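Protein-disulfide isomerase (PDB 3GMF) probably acts as a thiol-disulfide oxidoreductase or isomerase of the thioredoxin superfamily, helping to form or rearrange disulfide bonds in other proteins. Local coordinates at residues D5-L10 with A52-N57; F22-C27 with F58-I63. One frame throughout, in Å; residues are numbered along the deposited sequence. Where two conformers were deposited one is given.

Overall arrangement
Both contacts draw on strand 51-57 and what follows it. In contact 1 the strand itself pairs with strand 7-10, an outermost strand of the sheet within this chain; in contact 2 the turn leaving it, 58-63, meets the end of neighbouring strand 17-23 and the approach to helix 28-46. The centres of the two contacts lie about 14 Å apart, and Arg56 O and Val23 N, 3.1 Å apart, probably bridge them by a hydrogen bond. Contact 1 is only partly buried: regular antiparallel backbone bonds, with an ionic cluster on one face and mostly apolar residues and His8 on the other. Contact 2 is largely buried, with Arg60 exposed and Asp61 partly so, and side-chain bonds to hydroxyls predominate where the regular strands give out.

Contact 1 of 2, residues D5-L10 with A52-N57; sequences DGHHLL and AIEVRN
Ala52 touches Leu9 just before the paired residues begin: its CB lies 3.9 Å from Leu9 CD1. At Ile53 the backbone bonds Leu10 in both directions, and its side chain shares a face with Leu10 and Val55, towards helices 28-46 and 76-88. Glu54 turns to the other face. With CG anti to the backbone N (chi1 -176°) and the chain extended, its carboxylate reaches His7, whose ND1 donates to Glu54 OE2 over 2.9 Å, nearly in the ring plane and on the anti side of the carboxylate. OE1 is held by a salt bridge to Arg18. Val55 exchanges backbone bonds with His8, and its O also accepts from a water that joins His8 ND1 to Asn57 OD1. In the conformer given, Arg56 NE and NH2 both donate to Glu54 OE2 from above the carboxylate plane, NE at 3.0 Å, while Arg56 CG lies over a face of the His7 ring in a CH-pi contact. An alanine at Glu54 would probably leave His7 ND1 and the charge of Arg56 without their shared acceptor, and the ring freer to turn. Asn57 N closes the pairing on Gly6 O at 2.9 Å; Gly6 has a positive phi, and Asn72 ND2 is hydrogen-bonded to Asn57 OD1. With three donors on OE2 in this conformer, Glu54 is likely to stay ionised, its charge balanced by arginines on both carboxylate oxygens.

Contact 2 of 2, residues F22-C27 with F58-I63; sequences FVSYTC and FVRDPI
Arg60 reaches back across Ser24 and Thr26, and its side chain can be followed outward. Arg60 CB lies 4.2 Å from Ser24 OG; CG and CD then run past the same serine, touching its CB and OG. The chain bends at chi3 (-54°), which sets NE beside the hydroxyl, and Arg60 NE donates to Ser24 OG over 2.8 Å. Beyond CZ, Arg60 NH2 donates to Thr26 OG1 at 3.0 Å, while Cys27 CB lies over one face of the guanidinium, 3.6 Å from Arg60 NH2. Both acceptors lie tilted from the guanidinium plane by a little over 20°. A long, many-donor side chain suits this place, since it spans two hydroxyls of one turn.

Thr26 OG1, set between the backbone N and carbonyl carbon (chi1 55°), in turn donates to Asp61 OD2 over 2.6 Å, tip to tip and on the syn side of the carboxylate. Thr26 CG2 lies 3.8 Å from Ile63 CG2. Asp61 also caps helix 62-73 through OD1 to the N of Asp64, and the Asp64 carboxylate is bonded to Ser24 OG. At the strand end, Phe58 N donates to Val23 O at 2.8 Å, and the Phe58 side chain packs against Ala160 and Ile161 of helix 147-164.

The type I turn from Ser24 to Cys27 delivers Cys27 to the N-cap of helix 28-46, where Cys27 and Cys30 fit the CxxC pattern at a helix start, consistent with the redox site of the thioredoxin fold.

Contact 1 of 2, residues D5-L10 with A52-N57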
loop_
_atom_site.group_PDB
_atom_site.type_symbol
_atom_site.label_atom_id
_atom_site.label_comp_id
_atom_site.label_asym_id
_atom_site.label_seq_id
_atom_site.Cartn_x
_atom_site.Cartn_y
_atom_site.Cartn_z
ATOM N N ASP A 5 -5.507 -10.900 -4.596
ATOM C CA ASP A 5 -4.162 -10.318 -4.466
ATOM C C ASP A 5 -4.205 -8.787 -4.492
ATOM O O ASP A 5 -4.974 -8.196 -5.243
ATOM C CB ASP A 5 -3.222 -10.829 -5.557
ATOM C CG ASP A 5 -3.026 -12.329 -5.495
ATOM O OD1 ASP A 5 -2.473 -12.826 -4.496
ATOM O OD2 ASP A 5 -3.451 -13.010 -6.438
ATOM N N GLY A 6 -3.409 -8.166 -3.627
ATOM C CA GLY A 6 -3.452 -6.708 -3.466
ATOM C C GLY A 6 -4.592 -6.208 -2.597
ATOM O O GLY A 6 -4.756 -4.993 -2.459
ATOM N N HIS A 7 -5.395 -7.128 -2.043
ATOM C CA HIS A 7 -6.441 -6.777 -1.044
ATOM C C HIS A 7 -6.079 -7.428 0.273
ATOM O O HIS A 7 -5.720 -8.615 0.303
ATOM C CB HIS A 7 -7.824 -7.337 -1.407
ATOM C CG HIS A 7 -8.395 -6.872 -2.711
ATOM N ND1 HIS A 7 -9.623 -6.250 -2.790
ATOM C CD2 HIS A 7 -7.959 -7.004 -3.986
ATOM C CE1 HIS A 7 -9.910 -6.005 -4.056
ATOM N NE2 HIS A 7 -8.908 -6.435 -4.801
ATOM N N HIS A 8 -6.190 -6.686 1.366
ATOM C CA HIS A 8 -5.924 -7.258 2.699
ATOM C C HIS A 8 -6.910 -6.735 3.716
ATOM O O HIS A 8 -7.160 -5.533 3.780
ATOM C CB HIS A 8 -4.514 -6.925 3.144
ATOM C CG HIS A 8 -3.473 -7.788 2.505
ATOM N ND1 HIS A 8 -2.890 -7.478 1.298
ATOM C CD2 HIS A 8 -2.929 -8.966 2.896
ATOM C CE1 HIS A 8 -2.028 -8.422 0.971
ATOM N NE2 HIS A 8 -2.025 -9.331 1.929
ATOM N N LEU A 9 -7.468 -7.631 4.529
ATOM C CA LEU A 9 -8.527 -7.220 5.440
ATOM C C LEU A 9 -8.068 -7.213 6.891
ATOM O O LEU A 9 -7.528 -8.205 7.381
ATOM C CB LEU A 9 -9.752 -8.114 5.279
ATOM C CG LEU A 9 -11.032 -7.703 6.016
ATOM C CD1 LEU A 9 -11.644 -6.419 5.465
ATOM C CD2 LEU A 9 -12.024 -8.854 5.906
ATOM N N LEU A 10 -8.293 -6.088 7.562
ATOM C CA LEU A 10 -8.026 -5.950 8.998
ATOM C C LEU A 10 -9.357 -5.936 9.731
ATOM O O LEU A 10 -10.235 -5.124 9.428
ATOM C CB LEU A 10 -7.244 -4.666 9.304
ATOM C CG LEU A 10 -6.756 -4.488 10.749
ATOM C CD1 LEU A 10 -5.944 -5.693 11.209
ATOM C CD2 LEU A 10 -5.945 -3.201 10.931
ATOM N N ALA A 52 -14.292 -2.982 9.664
ATOM C CA ALA A 52 -13.089 -3.636 9.178
ATOM C C ALA A 52 -12.468 -2.766 8.074
ATOM O O ALA A 52 -13.170 -1.999 7.430
ATOM C CB ALA A 52 -13.421 -5.011 8.632
ATOM N N ILE A 53 -11.161 -2.921 7.863
ATOM C CA ILE A 53 -10.441 -2.114 6.865
ATOM C C ILE A 53 -9.866 -3.009 5.796
ATOM O O ILE A 53 -9.091 -3.918 6.092
ATOM C CB ILE A 53 -9.290 -1.295 7.469
ATOM C CG1 ILE A 53 -9.799 -0.417 8.619
ATOM C CG2 ILE A 53 -8.643 -0.413 6.385
ATOM C CD1 ILE A 53 -8.715 0.130 9.488
ATOM N N GLU A 54 -10.229 -2.731 4.554
ATOM C CA GLU A 54 -9.712 -3.458 3.424
ATOM C C GLU A 54 -8.684 -2.575 2.723
ATOM O O GLU A 54 -9.037 -1.562 2.124
ATOM C CB GLU A 54 -10.828 -3.801 2.458
ATOM C CG GLU A 54 -10.394 -4.639 1.290
ATOM C CD GLU A 54 -11.583 -5.058 0.450
ATOM O OE1 GLU A 54 -12.695 -5.206 1.009
ATOM O OE2 GLU A 54 -11.407 -5.242 -0.757
ATOM N N VAL A 55 -7.420 -2.947 2.823
ATOM C CA VAL A 55 -6.343 -2.168 2.213
ATOM C C VAL A 55 -6.115 -2.705 0.823
ATOM O O VAL A 55 -5.894 -3.900 0.637
ATOM C CB VAL A 55 -5.059 -2.235 3.063
ATOM C CG1 VAL A 55 -3.868 -1.611 2.326
ATOM C CG2 VAL A 55 -5.302 -1.536 4.388
ATOM N N ARG A 56 -6.233 -1.815 -0.151
ATOM C CA ARG A 56 -5.911 -2.191 -1.514
ATOM C C ARG A 56 -4.670 -1.455 -1.984
ATOM O O ARG A 56 -4.527 -0.230 -1.820
ATOM C CB ARG A 56 -7.080 -1.970 -2.462
ATOM C CG ARG A 56 -8.323 -2.783 -2.118
ATOM C CD ARG A 56 -9.425 -2.407 -3.066
ATOM N NE ARG A 56 -10.693 -3.036 -2.718
ATOM C CZ ARG A 56 -11.772 -3.008 -3.489
ATOM N NH1 ARG A 56 -11.741 -2.404 -4.674
ATOM N NH2 ARG A 56 -12.879 -3.596 -3.079
ATOM N N ASN A 57 -3.746 -2.235 -2.541
ATOM C CA ASN A 57 -2.521 -1.671 -3.098
ATOM C C ASN A 57 -2.830 -1.077 -4.459
ATOM O O ASN A 57 -2.997 -1.787 -5.457
ATOM C CB ASN A 57 -1.426 -2.727 -3.204
ATOM C CG ASN A 57 -1.054 -3.308 -1.863
ATOM O OD1 ASN A 57 -1.234 -4.502 -1.614
ATOM N ND2 ASN A 57 -0.535 -2.477 -0.995
HETATM O O HOH W 1 -3.316 -5.147 0.361
#

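Contact 2 of 2, residues F22-C27 with F58-I63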
loop_
_atom_site.group_PDB
_atom_site.type_symbol
_atom_site.label_atom_id
_atom_site.label_comp_id
_atom_site.label_asym_id
_atom_site.label_seq_id
_atom_site.Cartn_x
_atom_site.Cartn_y
_atom_site.Cartn_z
ATOM N N PHE A 22 -7.619 2.835 -0.906
ATOM C CA PHE A 22 -6.769 2.665 -2.083
ATOM C C PHE A 22 -5.547 3.488 -1.788
ATOM O O PHE A 22 -5.629 4.724 -1.700
ATOM C CB PHE A 22 -7.455 3.199 -3.349
ATOM C CG PHE A 22 -8.740 2.491 -3.694
ATOM C CD1 PHE A 22 -8.734 1.349 -4.491
ATOM C CD2 PHE A 22 -9.959 2.989 -3.249
ATOM C CE1 PHE A 22 -9.939 0.700 -4.829
ATOM C CE2 PHE A 22 -11.153 2.355 -3.601
ATOM C CZ PHE A 22 -11.137 1.197 -4.369
ATOM N N VAL A 23 -4.411 2.823 -1.601
ATOM C CA VAL A 23 -3.205 3.528 -1.128
ATOM C C VAL A 23 -1.982 3.121 -1.952
ATOM O O VAL A 23 -1.943 2.044 -2.545
ATOM C CB VAL A 23 -2.917 3.312 0.390
ATOM C CG1 VAL A 23 -4.111 3.829 1.261
ATOM C CG2 VAL A 23 -2.604 1.833 0.683
ATOM N N SER A 24 -0.969 3.987 -1.927
ATOM C CA SER A 24 0.226 3.800 -2.738
ATOM C C SER A 24 1.456 4.048 -1.879
ATOM O O SER A 24 1.485 5.039 -1.152
ATOM C CB SER A 24 0.211 4.810 -3.876
ATOM O OG SER A 24 1.512 4.971 -4.439
ATOM N N TYR A 25 2.464 3.174 -1.992
ATOM C CA TYR A 25 3.696 3.294 -1.147
ATOM C C TYR A 25 4.558 4.509 -1.444
ATOM O O TYR A 25 5.385 4.896 -0.615
ATOM C CB TYR A 25 4.554 2.021 -1.203
ATOM C CG TYR A 25 3.845 0.819 -0.625
ATOM C CD1 TYR A 25 3.616 0.730 0.758
ATOM C CD2 TYR A 25 3.397 -0.225 -1.444
ATOM C CE1 TYR A 25 2.955 -0.356 1.310
ATOM C CE2 TYR A 25 2.711 -1.352 -0.885
ATOM C CZ TYR A 25 2.505 -1.391 0.494
ATOM O OH TYR A 25 1.844 -2.468 1.041
ATOM N N THR A 26 4.390 5.094 -2.630
ATOM C CA THR A 26 5.233 6.242 -3.038
ATOM C C THR A 26 4.536 7.587 -2.855
ATOM O O THR A 26 5.064 8.636 -3.249
ATOM C CB THR A 26 5.719 6.107 -4.490
ATOM O OG1 THR A 26 4.584 5.934 -5.371
ATOM C CG2 THR A 26 6.681 4.927 -4.617
ATOM N N CYS A 27 3.338 7.553 -2.272
ATOM C CA CYS A 27 2.510 8.753 -2.119
ATOM C C CYS A 27 2.708 9.366 -0.730
ATOM O O CYS A 27 2.520 8.691 0.287
ATOM C CB CYS A 27 1.029 8.382 -2.349
ATOM S SG CYS A 27 -0.144 9.677 -1.890
ATOM N N PHE A 58 -2.915 0.243 -4.484
ATOM C CA PHE A 58 -3.157 0.960 -5.725
ATOM C C PHE A 58 -1.771 1.329 -6.249
ATOM O O PHE A 58 -1.172 2.317 -5.806
ATOM C CB PHE A 58 -3.979 2.209 -5.445
ATOM C CG PHE A 58 -4.400 2.940 -6.681
ATOM C CD1 PHE A 58 -5.465 2.483 -7.439
ATOM C CD2 PHE A 58 -3.711 4.088 -7.092
ATOM C CE1 PHE A 58 -5.851 3.161 -8.597
ATOM C CE2 PHE A 58 -4.088 4.787 -8.240
ATOM C CZ PHE A 58 -5.157 4.326 -8.989
ATOM N N VAL A 59 -1.276 0.538 -7.207
ATOM C CA VAL A 59 0.135 0.653 -7.600
ATOM C C VAL A 59 0.306 1.676 -8.718
ATOM O O VAL A 59 -0.238 1.484 -9.811
ATOM C CB VAL A 59 0.671 -0.716 -8.052
ATOM C CG1 VAL A 59 2.110 -0.565 -8.557
ATOM C CG2 VAL A 59 0.596 -1.748 -6.901
ATOM N N ARG A 60 1.059 2.746 -8.457
ATOM C CA ARG A 60 1.096 3.913 -9.364
ATOM C C ARG A 60 2.316 3.978 -10.279
ATOM O O ARG A 60 2.300 4.706 -11.297
ATOM C CB ARG A 60 1.042 5.229 -8.569
ATOM C CG ARG A 60 -0.217 5.397 -7.668
ATOM C CD ARG A 60 -0.233 6.767 -7.028
ATOM N NE ARG A 60 1.027 6.999 -6.308
ATOM C CZ ARG A 60 1.598 8.187 -6.164
ATOM N NH1 ARG A 60 1.021 9.263 -6.686
ATOM N NH2 ARG A 60 2.767 8.292 -5.516
ATOM N N ASP A 61 3.380 3.276 -9.875
ATOM C CA ASP A 61 4.720 3.407 -10.507
ATOM C C ASP A 61 5.564 2.166 -10.123
ATOM O O ASP A 61 5.169 1.384 -9.256
ATOM C CB ASP A 61 5.380 4.757 -10.115
ATOM C CG ASP A 61 5.659 4.862 -8.619
ATOM O OD1 ASP A 61 6.458 4.048 -8.133
ATOM O OD2 ASP A 61 5.066 5.745 -7.950
ATOM N N PRO A 62 6.699 1.936 -10.819
ATOM C CA PRO A 62 7.444 0.706 -10.567
ATOM C C PRO A 62 8.135 0.661 -9.191
ATOM O O PRO A 62 8.483 -0.425 -8.742
ATOM C CB PRO A 62 8.486 0.669 -11.705
ATOM C CG PRO A 62 8.013 1.674 -12.691
ATOM C CD PRO A 62 7.296 2.728 -11.911
ATOM N N ILE A 63 8.365 1.822 -8.571
ATOM C CA ILE A 63 8.936 1.850 -7.199
ATOM C C ILE A 63 7.895 1.322 -6.190
ATOM O O ILE A 63 8.173 0.425 -5.373
ATOM C CB ILE A 63 9.404 3.251 -6.825
ATOM C CG1 ILE A 63 10.493 3.706 -7.798
ATOM C CG2 ILE A 63 10.048 3.273 -5.402
ATOM C CD1 ILE A 63 10.652 5.218 -7.798
#